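MxaA (PDB 4W4T) supplies the terminal NADPH-dependent reductase domain of the myxalamid PKS-NRPS assembly line, which probably releases the carrier-bound product reductively, as an alcohol. Local coordinates at residues E172-A177 / K183-V188; L176-R181 / R235-T240; A280-T285 / D319-Y324; V311-V316 / C379-T384. All coordinates share one frame; numbering follows the deposited sequence.

Contacts 1 and 2 lie together in the Rossmann part of the reductase, contacts 3 and 4 about 26 to 40 Å away, between centres. Contact 1 is a buried return from helix 159-177 to strand 185-188, mixing leucine packing with a lysine held on carbonyls. Contact 2, also buried, starts from the same helix end and reaches the approach to the neighbouring strand 239-248, by van der Waals packing without a polar bond. Contact 3 is a buried apolar meeting of loop and helix; contact 4 is partly buried and adds a bridging water. The last two share a seam, where Asn312 ND2 meets Leu284 O and Leu282 N meets Val316 O, each at 2.9 Å.

Contact 1: residues E172-A177 / K183-V188; sequences EILRLA and KPLHYV
Lys183 folds back over the C-terminal turn of helix 159-177, at the point where the chain turns from that helix into strand 185-188 and closes a beta-alpha-beta unit of the Rossmann fold begun by strand 145-148. Lys183 N bonds to Ala177 O at 3.0 Å, pinning the turn. From there the side chain climbs the helix end. Lys183 CB rests 4.0 Å from Ala177 CA, and CG passes Ala177 O. Lys183 CD comes within 3.7 Å of Leu176 O, with CE beside the same oxygen. The stem is extended until a final bend (chi4 60°) swings the ammonium onto the carbonyl. Lys183 NZ then bonds to Leu176 O at 2.8 Å, approaching at a C=O...N angle of 159° and tilted 21° from the carbonyl plane. Arg181 O and Ser140 O also accept from NZ, so three carbonyls grip the buried amine and would favour its charged form. Two residues on, Leu185 points into the helix and spreads its two methyls between neighbouring side chains, both met at about a right angle. Leu185 CD1 touches Ile173 CG2 at 3.7 Å, on the flank that leads to NADPH-binding Ile124; Leu185 CD2 touches Leu174 CD2 at 3.6 Å, beside helix 217-234. Ala177 CB lies 3.5 Å from Lys183 O.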
# COMPACT_ATOMS: atom_id res chain seq x y z
N GLU A 172 -16.58 -7.62 -23.20
CA GLU A 172 -17.15 -6.64 -24.12
C GLU A 172 -16.39 -6.62 -25.45
O GLU A 172 -16.97 -6.37 -26.51
CB GLU A 172 -17.16 -5.25 -23.48
CG GLU A 172 -18.06 -5.17 -22.24
CD GLU A 172 -19.50 -5.60 -22.54
OE1 GLU A 172 -20.27 -4.77 -23.10
OE2 GLU A 172 -19.87 -6.75 -22.21
N ILE A 173 -15.09 -6.88 -25.39
CA ILE A 173 -14.27 -7.01 -26.59
C ILE A 173 -14.75 -8.21 -27.40
O ILE A 173 -14.86 -8.14 -28.63
CB ILE A 173 -12.76 -7.17 -26.23
CG1 ILE A 173 -12.17 -5.81 -25.83
CG2 ILE A 173 -11.95 -7.83 -27.38
CD1 ILE A 173 -12.14 -4.78 -26.98
N LEU A 174 -15.05 -9.31 -26.71
CA LEU A 174 -15.57 -10.49 -27.40
C LEU A 174 -16.94 -10.19 -28.01
O LEU A 174 -17.26 -10.68 -29.08
CB LEU A 174 -15.67 -11.68 -26.46
CG LEU A 174 -14.31 -12.20 -25.98
CD1 LEU A 174 -14.48 -13.26 -24.89
CD2 LEU A 174 -13.52 -12.77 -27.17
N ARG A 175 -17.73 -9.39 -27.31
CA ARG A 175 -19.01 -8.93 -27.83
C ARG A 175 -18.85 -8.17 -29.15
O ARG A 175 -19.56 -8.41 -30.12
CB ARG A 175 -19.70 -8.05 -26.79
CG ARG A 175 -21.17 -7.88 -27.02
CD ARG A 175 -21.81 -6.97 -25.96
NE ARG A 175 -21.60 -7.42 -24.58
CZ ARG A 175 -22.23 -8.46 -24.03
NH1 ARG A 175 -23.08 -9.20 -24.73
NH2 ARG A 175 -21.98 -8.79 -22.77
N LEU A 176 -17.91 -7.24 -29.17
CA LEU A 176 -17.63 -6.46 -30.37
C LEU A 176 -17.12 -7.35 -31.50
O LEU A 176 -17.49 -7.19 -32.67
CB LEU A 176 -16.62 -5.35 -30.06
CG LEU A 176 -16.18 -4.47 -31.22
CD1 LEU A 176 -17.33 -3.58 -31.69
CD2 LEU A 176 -14.96 -3.64 -30.85
N ALA A 177 -16.28 -8.32 -31.14
CA ALA A 177 -15.69 -9.22 -32.13
C ALA A 177 -16.73 -10.14 -32.77
O ALA A 177 -16.49 -10.72 -33.82
CB ALA A 177 -14.59 -10.06 -31.47
N LYS A 183 -14.66 -10.51 -36.18
CA LYS A 183 -13.39 -9.82 -36.10
C LYS A 183 -12.36 -10.68 -35.36
O LYS A 183 -12.53 -10.97 -34.17
CB LYS A 183 -13.55 -8.47 -35.40
CG LYS A 183 -14.67 -7.61 -35.95
CD LYS A 183 -14.86 -6.34 -35.15
CE LYS A 183 -16.15 -5.58 -35.57
NZ LYS A 183 -17.38 -6.41 -35.37
N PRO A 184 -11.30 -11.10 -36.06
CA PRO A 184 -10.25 -11.83 -35.35
C PRO A 184 -9.71 -11.03 -34.17
O PRO A 184 -9.62 -9.78 -34.20
CB PRO A 184 -9.17 -12.03 -36.42
CG PRO A 184 -9.96 -12.09 -37.70
CD PRO A 184 -11.06 -11.06 -37.51
N LEU A 185 -9.35 -11.77 -33.13
CA LEU A 185 -8.92 -11.18 -31.88
C LEU A 185 -7.53 -11.65 -31.49
O LEU A 185 -7.29 -12.85 -31.34
CB LEU A 185 -9.90 -11.53 -30.77
CG LEU A 185 -9.37 -11.20 -29.37
CD1 LEU A 185 -9.25 -9.70 -29.18
CD2 LEU A 185 -10.25 -11.84 -28.33
N HIS A 186 -6.60 -10.72 -31.36
CA HIS A 186 -5.27 -11.06 -30.88
C HIS A 186 -5.20 -10.61 -29.44
O HIS A 186 -5.13 -9.41 -29.15
CB HIS A 186 -4.21 -10.43 -31.77
CG HIS A 186 -4.45 -10.73 -33.22
ND1 HIS A 186 -4.27 -11.99 -33.74
CD2 HIS A 186 -4.95 -9.97 -34.22
CE1 HIS A 186 -4.62 -11.99 -35.01
NE2 HIS A 186 -5.03 -10.78 -35.33
N TYR A 187 -5.28 -11.58 -28.54
CA TYR A 187 -5.48 -11.27 -27.12
C TYR A 187 -4.17 -11.32 -26.35
O TYR A 187 -3.49 -12.34 -26.32
CB TYR A 187 -6.50 -12.24 -26.51
CG TYR A 187 -6.62 -12.05 -25.02
CD1 TYR A 187 -6.97 -10.81 -24.50
CD2 TYR A 187 -6.34 -13.08 -24.14
CE1 TYR A 187 -7.06 -10.61 -23.13
CE2 TYR A 187 -6.43 -12.89 -22.76
CZ TYR A 187 -6.79 -11.65 -22.27
OH TYR A 187 -6.86 -11.44 -20.91
N VAL A 188 -3.82 -10.20 -25.71
CA VAL A 188 -2.63 -10.17 -24.87
C VAL A 188 -2.99 -10.59 -23.44
O VAL A 188 -3.59 -9.83 -22.67
CB VAL A 188 -1.96 -8.80 -24.89
CG1 VAL A 188 -0.64 -8.85 -24.10
CG2 VAL A 188 -1.69 -8.38 -26.36

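Contact 2: residues L176-R181 / R235-T240; sequences LATRTR and RGLPVT. With ACT (acetate ion), chain C.
Leu237 meets Ala177 with both branches of its isobutyl group, in van der Waals packing with no polar bond across it. The methyl carbon Ala177 CB sits before the fork, 4.0 Å from Leu237 CD2 and equally far from CD1. Leu237 CD1 also lies 3.8 Å from Ala177 O, a carbonyl already used by the backbone N of Lys183. At the margin Leu237 CD1 reaches Thr178 CG2 at 4.3 Å. Leu237 CB points at the helix end, and CG anti to the backbone N (chi1 -174°) carries the fork on to Ala177. Leu237 also touches Ala232 of helix 217-234.

These touches join two connections of the Rossmann fold on one face of its parallel sheet: the exit from helix 159-177, and the link from helix 217-234 into strand 239-248, neighbour of strand 185-188. That second helix ends in a Schellman motif, with Gly236 at positive phi (111°), and the chain then runs on through Leu237 and Pro238 into the strand.

Polar groups look elsewhere. Thr178 touches the leucine through CG2 while OG1 bonds back to Leu174 O. Arg179 bends at chi2 and chi3 and presents its guanidinium edge to an acetate ion, probably from the crystallisation liquor. Arg179 NH1 donates to the acetate OXT at 3.0 Å (N-H...O 162°), but CH3 lies so near NH2 that the ion's orientation is doubtful.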
# COMPACT_ATOMS: atom_id res chain seq x y z
N LEU A 176 -17.91 -7.24 -29.17
CA LEU A 176 -17.63 -6.46 -30.37
C LEU A 176 -17.12 -7.35 -31.50
O LEU A 176 -17.49 -7.19 -32.67
CB LEU A 176 -16.62 -5.35 -30.06
CG LEU A 176 -16.18 -4.47 -31.22
CD1 LEU A 176 -17.33 -3.58 -31.69
CD2 LEU A 176 -14.96 -3.64 -30.85
N ALA A 177 -16.28 -8.32 -31.14
CA ALA A 177 -15.69 -9.22 -32.13
C ALA A 177 -16.73 -10.14 -32.77
O ALA A 177 -16.49 -10.72 -33.82
CB ALA A 177 -14.59 -10.06 -31.47
N THR A 178 -17.90 -10.26 -32.14
CA THR A 178 -18.95 -11.10 -32.69
C THR A 178 -20.19 -10.30 -33.10
O THR A 178 -21.21 -10.89 -33.45
CB THR A 178 -19.39 -12.20 -31.68
OG1 THR A 178 -19.77 -11.59 -30.44
CG2 THR A 178 -18.26 -13.20 -31.45
N ARG A 179 -20.11 -8.98 -33.05
CA ARG A 179 -21.25 -8.12 -33.37
C ARG A 179 -21.18 -7.67 -34.83
O ARG A 179 -20.17 -7.11 -35.26
CB ARG A 179 -21.29 -6.90 -32.45
CG ARG A 179 -22.49 -5.94 -32.69
CD ARG A 179 -23.80 -6.57 -32.24
NE ARG A 179 -23.74 -7.02 -30.84
CZ ARG A 179 -24.08 -6.29 -29.78
NH1 ARG A 179 -24.51 -5.03 -29.89
NH2 ARG A 179 -23.96 -6.83 -28.57
N THR A 180 -22.27 -7.88 -35.56
CA THR A 180 -22.38 -7.44 -36.95
C THR A 180 -21.58 -8.34 -37.87
O THR A 180 -22.14 -9.06 -38.70
CB THR A 180 -21.90 -5.99 -37.12
OG1 THR A 180 -22.63 -5.13 -36.24
CG2 THR A 180 -22.10 -5.53 -38.55
N ARG A 181 -20.27 -8.31 -37.71
CA ARG A 181 -19.37 -9.14 -38.52
C ARG A 181 -18.16 -9.58 -37.71
O ARG A 181 -17.67 -8.86 -36.84
CB ARG A 181 -18.93 -8.40 -39.77
CG ARG A 181 -18.19 -7.09 -39.53
CD ARG A 181 -17.93 -6.45 -40.89
NE ARG A 181 -17.13 -5.24 -40.86
CZ ARG A 181 -15.81 -5.23 -40.96
NH1 ARG A 181 -15.16 -6.38 -41.07
NH2 ARG A 181 -15.14 -4.09 -40.95
N ARG A 235 -16.08 -21.45 -29.77
CA ARG A 235 -17.31 -21.16 -30.50
C ARG A 235 -17.05 -20.73 -31.94
O ARG A 235 -18.00 -20.51 -32.70
CB ARG A 235 -18.11 -20.09 -29.76
CG ARG A 235 -18.65 -20.55 -28.41
CD ARG A 235 -19.43 -19.46 -27.71
NE ARG A 235 -19.74 -19.86 -26.34
CZ ARG A 235 -20.35 -19.08 -25.46
NH1 ARG A 235 -20.73 -17.85 -25.79
NH2 ARG A 235 -20.58 -19.54 -24.23
N GLY A 236 -15.78 -20.61 -32.32
CA GLY A 236 -15.43 -20.33 -33.70
C GLY A 236 -14.84 -18.96 -34.01
O GLY A 236 -14.52 -18.66 -35.16
N LEU A 237 -14.72 -18.11 -32.99
CA LEU A 237 -14.00 -16.85 -33.16
C LEU A 237 -12.52 -17.13 -33.41
O LEU A 237 -11.90 -17.89 -32.66
CB LEU A 237 -14.16 -15.95 -31.92
CG LEU A 237 -13.57 -14.55 -32.05
CD1 LEU A 237 -14.37 -13.74 -33.08
CD2 LEU A 237 -13.57 -13.84 -30.68
N PRO A 238 -11.95 -16.53 -34.47
CA PRO A 238 -10.50 -16.65 -34.67
C PRO A 238 -9.75 -15.82 -33.64
O PRO A 238 -9.93 -14.61 -33.55
CB PRO A 238 -10.28 -16.11 -36.08
CG PRO A 238 -11.64 -16.13 -36.73
CD PRO A 238 -12.60 -15.86 -35.60
N VAL A 239 -8.90 -16.49 -32.87
CA VAL A 239 -8.21 -15.88 -31.75
C VAL A 239 -6.75 -16.31 -31.73
O VAL A 239 -6.45 -17.45 -32.01
CB VAL A 239 -8.86 -16.28 -30.40
CG1 VAL A 239 -8.02 -15.81 -29.25
CG2 VAL A 239 -10.29 -15.73 -30.28
N THR A 240 -5.86 -15.38 -31.39
CA THR A 240 -4.51 -15.75 -30.98
C THR A 240 -4.36 -15.34 -29.52
O THR A 240 -4.85 -14.28 -29.09
CB THR A 240 -3.42 -15.09 -31.86
OG1 THR A 240 -3.28 -13.70 -31.52
CG2 THR A 240 -3.79 -15.19 -33.32
C ACT C . -25.64 -4.34 -26.23
O ACT C . -25.99 -3.63 -25.23
OXT ACT C . -25.71 -3.91 -27.43
CH3 ACT C . -25.15 -5.75 -26.01

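Contact 3: residues A280-T285 / D319-Y324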
# COMPACT_ATOMS: atom_id res chain seq x y z
N ALA A 280 15.35 -18.30 -8.33
CA ALA A 280 14.52 -18.33 -9.53
C ALA A 280 15.34 -18.25 -10.83
O ALA A 280 16.45 -17.71 -10.85
CB ALA A 280 13.52 -17.19 -9.50
N LEU A 281 14.79 -18.81 -11.90
CA LEU A 281 15.34 -18.59 -13.24
C LEU A 281 14.68 -17.34 -13.80
O LEU A 281 13.60 -17.41 -14.38
CB LEU A 281 15.07 -19.78 -14.16
CG LEU A 281 15.44 -21.15 -13.60
CD1 LEU A 281 15.03 -22.24 -14.56
CD2 LEU A 281 16.93 -21.20 -13.30
N LEU A 282 15.34 -16.20 -13.63
CA LEU A 282 14.73 -14.91 -13.92
C LEU A 282 14.46 -14.70 -15.41
O LEU A 282 15.34 -14.88 -16.26
CB LEU A 282 15.60 -13.78 -13.39
CG LEU A 282 15.89 -13.85 -11.89
CD1 LEU A 282 17.03 -12.91 -11.52
CD2 LEU A 282 14.64 -13.50 -11.08
N ASP A 283 13.22 -14.33 -15.70
CA ASP A 283 12.82 -13.87 -17.03
C ASP A 283 12.91 -12.35 -17.16
O ASP A 283 12.38 -11.62 -16.34
CB ASP A 283 11.39 -14.30 -17.33
CG ASP A 283 10.98 -13.91 -18.73
OD1 ASP A 283 11.73 -14.26 -19.65
OD2 ASP A 283 9.91 -13.26 -18.91
N LEU A 284 13.58 -11.89 -18.21
CA LEU A 284 13.54 -10.49 -18.60
C LEU A 284 13.35 -10.45 -20.10
O LEU A 284 14.24 -10.86 -20.86
CB LEU A 284 14.81 -9.74 -18.22
CG LEU A 284 15.04 -9.33 -16.76
CD1 LEU A 284 15.60 -10.49 -15.97
CD2 LEU A 284 16.02 -8.17 -16.74
N THR A 285 12.18 -9.99 -20.52
CA THR A 285 11.80 -10.02 -21.93
C THR A 285 11.61 -8.60 -22.45
O THR A 285 10.60 -7.96 -22.16
CB THR A 285 10.49 -10.81 -22.11
OG1 THR A 285 10.58 -12.07 -21.43
CG2 THR A 285 10.22 -11.05 -23.58
N ASP A 319 22.60 -13.95 -9.42
CA ASP A 319 23.97 -13.51 -9.18
C ASP A 319 24.60 -12.94 -10.45
O ASP A 319 25.47 -12.08 -10.38
CB ASP A 319 24.86 -14.64 -8.59
CG ASP A 319 24.94 -15.88 -9.47
OD1 ASP A 319 24.62 -15.83 -10.67
OD2 ASP A 319 25.34 -16.95 -8.94
N GLU A 320 24.13 -13.39 -11.62
CA GLU A 320 24.56 -12.77 -12.87
C GLU A 320 24.02 -11.34 -12.97
O GLU A 320 24.74 -10.41 -13.35
CB GLU A 320 24.10 -13.61 -14.08
CG GLU A 320 24.61 -15.04 -14.08
CD GLU A 320 24.09 -15.85 -15.26
OE1 GLU A 320 22.85 -16.00 -15.42
OE2 GLU A 320 24.94 -16.35 -16.04
N MSE A 321 22.76 -11.16 -12.60
CA MSE A 321 22.18 -9.83 -12.58
C MSE A 321 23.01 -8.88 -11.72
O MSE A 321 23.31 -7.78 -12.14
CB MSE A 321 20.74 -9.86 -12.06
CG MSE A 321 19.71 -10.27 -13.07
SE MSE A 321 19.55 -8.93 -14.50
CE MSE A 321 19.25 -7.32 -13.46
N TRP A 322 23.38 -9.31 -10.52
CA TRP A 322 24.13 -8.40 -9.67
C TRP A 322 25.51 -8.15 -10.27
O TRP A 322 26.01 -7.03 -10.20
CB TRP A 322 24.24 -8.94 -8.23
CG TRP A 322 22.96 -9.56 -7.70
CD1 TRP A 322 22.86 -10.71 -6.97
CD2 TRP A 322 21.62 -9.07 -7.87
NE1 TRP A 322 21.54 -10.96 -6.67
CE2 TRP A 322 20.76 -9.97 -7.21
CE3 TRP A 322 21.06 -7.95 -8.50
CZ2 TRP A 322 19.37 -9.80 -7.17
CZ3 TRP A 322 19.68 -7.78 -8.47
CH2 TRP A 322 18.86 -8.70 -7.80
N ASN A 323 26.11 -9.17 -10.89
CA ASN A 323 27.38 -8.95 -11.59
C ASN A 323 27.23 -7.84 -12.64
O ASN A 323 28.09 -6.98 -12.75
CB ASN A 323 27.88 -10.23 -12.27
CG ASN A 323 28.32 -11.30 -11.29
OD1 ASN A 323 28.62 -11.02 -10.13
ND2 ASN A 323 28.37 -12.54 -11.76
N TYR A 324 26.14 -7.88 -13.40
CA TYR A 324 25.96 -6.91 -14.49
C TYR A 324 25.81 -5.51 -13.92
O TYR A 324 26.27 -4.53 -14.50
CB TYR A 324 24.75 -7.26 -15.37
CG TYR A 324 24.81 -8.62 -16.04
CD1 TYR A 324 26.03 -9.22 -16.34
CD2 TYR A 324 23.64 -9.32 -16.36
CE1 TYR A 324 26.10 -10.46 -16.96
CE2 TYR A 324 23.70 -10.57 -16.98
CZ TYR A 324 24.93 -11.13 -17.27
OH TYR A 324 25.00 -12.36 -17.86
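Met321, present as selenomethionine, reaches from helix 318-328 to two leucines of the loop 280-285, and these apolar touches are the whole of the contact between the two segments. Leu282 CD1 approaches the stem of the side chain, 4.1 Å from Met321 CG, and the two chains cross obliquely. Leu284 meets the far end instead, its CD2 lying 4.2 Å from Met321 SE. Both separations are loose van der Waals distances. Met321 serves the two leucines in turn because it coils on itself: after CG leaves anti to the carbonyl carbon (chi1 -80°), chi2 (-67°) brings SE up to Leu284, and the bend at chi3 turns only the terminal CE. Ile403 of helix 400-412 and Val316 also touch Met321.

The loop leads from strand 274-277 to strand 285-286, the latter on the main parallel sheet. Helix 318-328 comes just before strand 333-336, which pairs in parallel with strand 274-277. The contact thus packs a helix of this small two-stranded unit onto the connection that ties the unit to the Rossmann sheet.

Within the helix, Met321 CB stands 4.0 Å above one face of the Trp322 ring, offset toward its rim.

The polar bonds lie at the strand 285-286 end of the loop. Thr285 OG1 donates to Asp283 OD2 at 2.9 Å, arriving on the syn side but 23° out of the carboxylate plane. Arg246 N gives to the same OD2, and Asn312 N to the partner oxygen OD1, so this carboxylate is tied to the backbone of strand 239-248 and of the loop after strand 307-310.

Contact 4: residues V311-V316 / C379-T384; sequences VNPQFV and CDSGDT
One face of the puckered Pro313 ring looks onto Ser381, whose OG stands above it, offset toward the CA-CB bond and 4.2 Å from Pro313 CG. Next to the proline, the amide of Asn312 turns back on its own chain: Gln314 N approaches Asn312 OD1 from above the carbonyl plane, 37° out of it, at 3.1 Å, an Asx turn. Across the contact the carboxylate of Asp380 does likewise. Gly382 N comes to Asp380 OD2 at 3.1 Å from well above the plane (63°), forming a second Asx turn at the start of helix 382-388. Ser381 occupies the N-cap position there, but its OG makes no capping bond.

The packing centres on Val311, buried and directed at the other segment. Val311 CG1 touches Cys379 CB at 4.1 Å; Val311 CG2, lodged between the backbone N and the carbonyl carbon, lies 4.0 Å from Ser381 CB and close to Cys379 O.

Segment 311-316 is the loop that leaves strand 307-310 of the main parallel sheet for helix 318-328, while 379-384 leads into a helix far later in the chain. Here the start of helix 382-388 lies beside the end of strand 307-310, where His309 ND1 bonds to Asp380 O and Thr384 packs on Tyr308 and Leu310.

A water links the two backbones: it donates to Asn312 O at 2.6 Å and, at a longer 3.3 Å, to Cys379 O. The other end of the Asn312 amide is spent on the neighbouring loop, ND2 donating to Leu284 O.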
# COMPACT_ATOMS: atom_id res chain seq x y z
N VAL A 311 8.36 -15.02 -23.86
CA VAL A 311 9.32 -14.96 -22.78
C VAL A 311 10.72 -15.08 -23.36
O VAL A 311 10.90 -15.57 -24.47
CB VAL A 311 9.10 -16.09 -21.76
CG1 VAL A 311 7.67 -16.02 -21.18
CG2 VAL A 311 9.32 -17.45 -22.43
N ASN A 312 11.71 -14.63 -22.60
CA ASN A 312 13.09 -14.82 -23.00
C ASN A 312 13.43 -16.31 -22.93
O ASN A 312 13.30 -16.92 -21.87
CB ASN A 312 14.01 -14.00 -22.10
CG ASN A 312 15.36 -13.72 -22.75
OD1 ASN A 312 15.88 -14.55 -23.48
ND2 ASN A 312 15.91 -12.54 -22.49
N PRO A 313 13.85 -16.89 -24.06
CA PRO A 313 14.26 -18.30 -24.08
C PRO A 313 15.45 -18.58 -23.15
O PRO A 313 15.63 -19.72 -22.71
CB PRO A 313 14.66 -18.54 -25.55
CG PRO A 313 14.00 -17.44 -26.30
CD PRO A 313 14.00 -16.26 -25.38
N GLN A 314 16.24 -17.56 -22.86
CA GLN A 314 17.40 -17.71 -21.98
C GLN A 314 17.13 -17.07 -20.62
O GLN A 314 16.88 -15.87 -20.55
CB GLN A 314 18.65 -17.08 -22.63
CG GLN A 314 19.88 -16.90 -21.71
CD GLN A 314 20.32 -15.42 -21.54
OE1 GLN A 314 19.59 -14.49 -21.91
NE2 GLN A 314 21.52 -15.22 -20.98
N PHE A 315 17.13 -17.84 -19.55
CA PHE A 315 16.95 -17.25 -18.22
C PHE A 315 18.25 -16.60 -17.75
O PHE A 315 19.33 -16.87 -18.28
CB PHE A 315 16.49 -18.30 -17.19
CG PHE A 315 17.56 -19.32 -16.84
CD1 PHE A 315 18.49 -19.06 -15.84
CD2 PHE A 315 17.62 -20.52 -17.51
CE1 PHE A 315 19.47 -20.00 -15.53
CE2 PHE A 315 18.60 -21.46 -17.20
CZ PHE A 315 19.52 -21.20 -16.21
N VAL A 316 18.15 -15.74 -16.74
CA VAL A 316 19.35 -15.21 -16.11
C VAL A 316 19.27 -15.59 -14.63
O VAL A 316 18.18 -15.70 -14.08
CB VAL A 316 19.46 -13.66 -16.30
CG1 VAL A 316 18.35 -12.95 -15.57
CG2 VAL A 316 20.82 -13.15 -15.82
N CYS A 379 8.57 -20.87 -18.34
CA CYS A 379 7.76 -21.16 -19.52
C CYS A 379 8.58 -21.67 -20.68
O CYS A 379 9.67 -21.16 -20.94
CB CYS A 379 7.01 -19.91 -19.99
SG CYS A 379 5.79 -19.40 -18.81
N ASP A 380 8.04 -22.67 -21.37
CA ASP A 380 8.62 -23.11 -22.64
C ASP A 380 8.14 -22.20 -23.76
O ASP A 380 7.02 -21.68 -23.69
CB ASP A 380 8.25 -24.56 -22.93
CG ASP A 380 8.91 -25.08 -24.19
OD1 ASP A 380 10.13 -25.34 -24.14
OD2 ASP A 380 8.22 -25.22 -25.22
N SER A 381 8.97 -21.99 -24.78
CA SER A 381 8.59 -21.10 -25.88
C SER A 381 8.89 -21.70 -27.25
O SER A 381 9.05 -20.98 -28.25
CB SER A 381 9.31 -19.75 -25.73
OG SER A 381 10.71 -19.91 -25.58
N GLY A 382 8.94 -23.03 -27.31
CA GLY A 382 9.31 -23.74 -28.52
C GLY A 382 8.39 -23.46 -29.70
O GLY A 382 8.86 -23.37 -30.83
N ASP A 383 7.09 -23.32 -29.44
CA ASP A 383 6.14 -23.01 -30.51
C ASP A 383 6.32 -21.59 -31.04
O ASP A 383 6.18 -21.34 -32.24
CB ASP A 383 4.70 -23.21 -30.04
CG ASP A 383 4.39 -24.65 -29.71
OD1 ASP A 383 5.20 -25.52 -30.10
OD2 ASP A 383 3.35 -24.93 -29.08
N THR A 384 6.65 -20.66 -30.16
CA THR A 384 6.97 -19.31 -30.59
C THR A 384 8.25 -19.31 -31.44
O THR A 384 8.30 -18.68 -32.49
CB THR A 384 7.16 -18.38 -29.40
OG1 THR A 384 5.96 -18.38 -28.61
CG2 THR A 384 7.46 -16.97 -29.89
O HOH W 1 12.19 -19.09 -20.90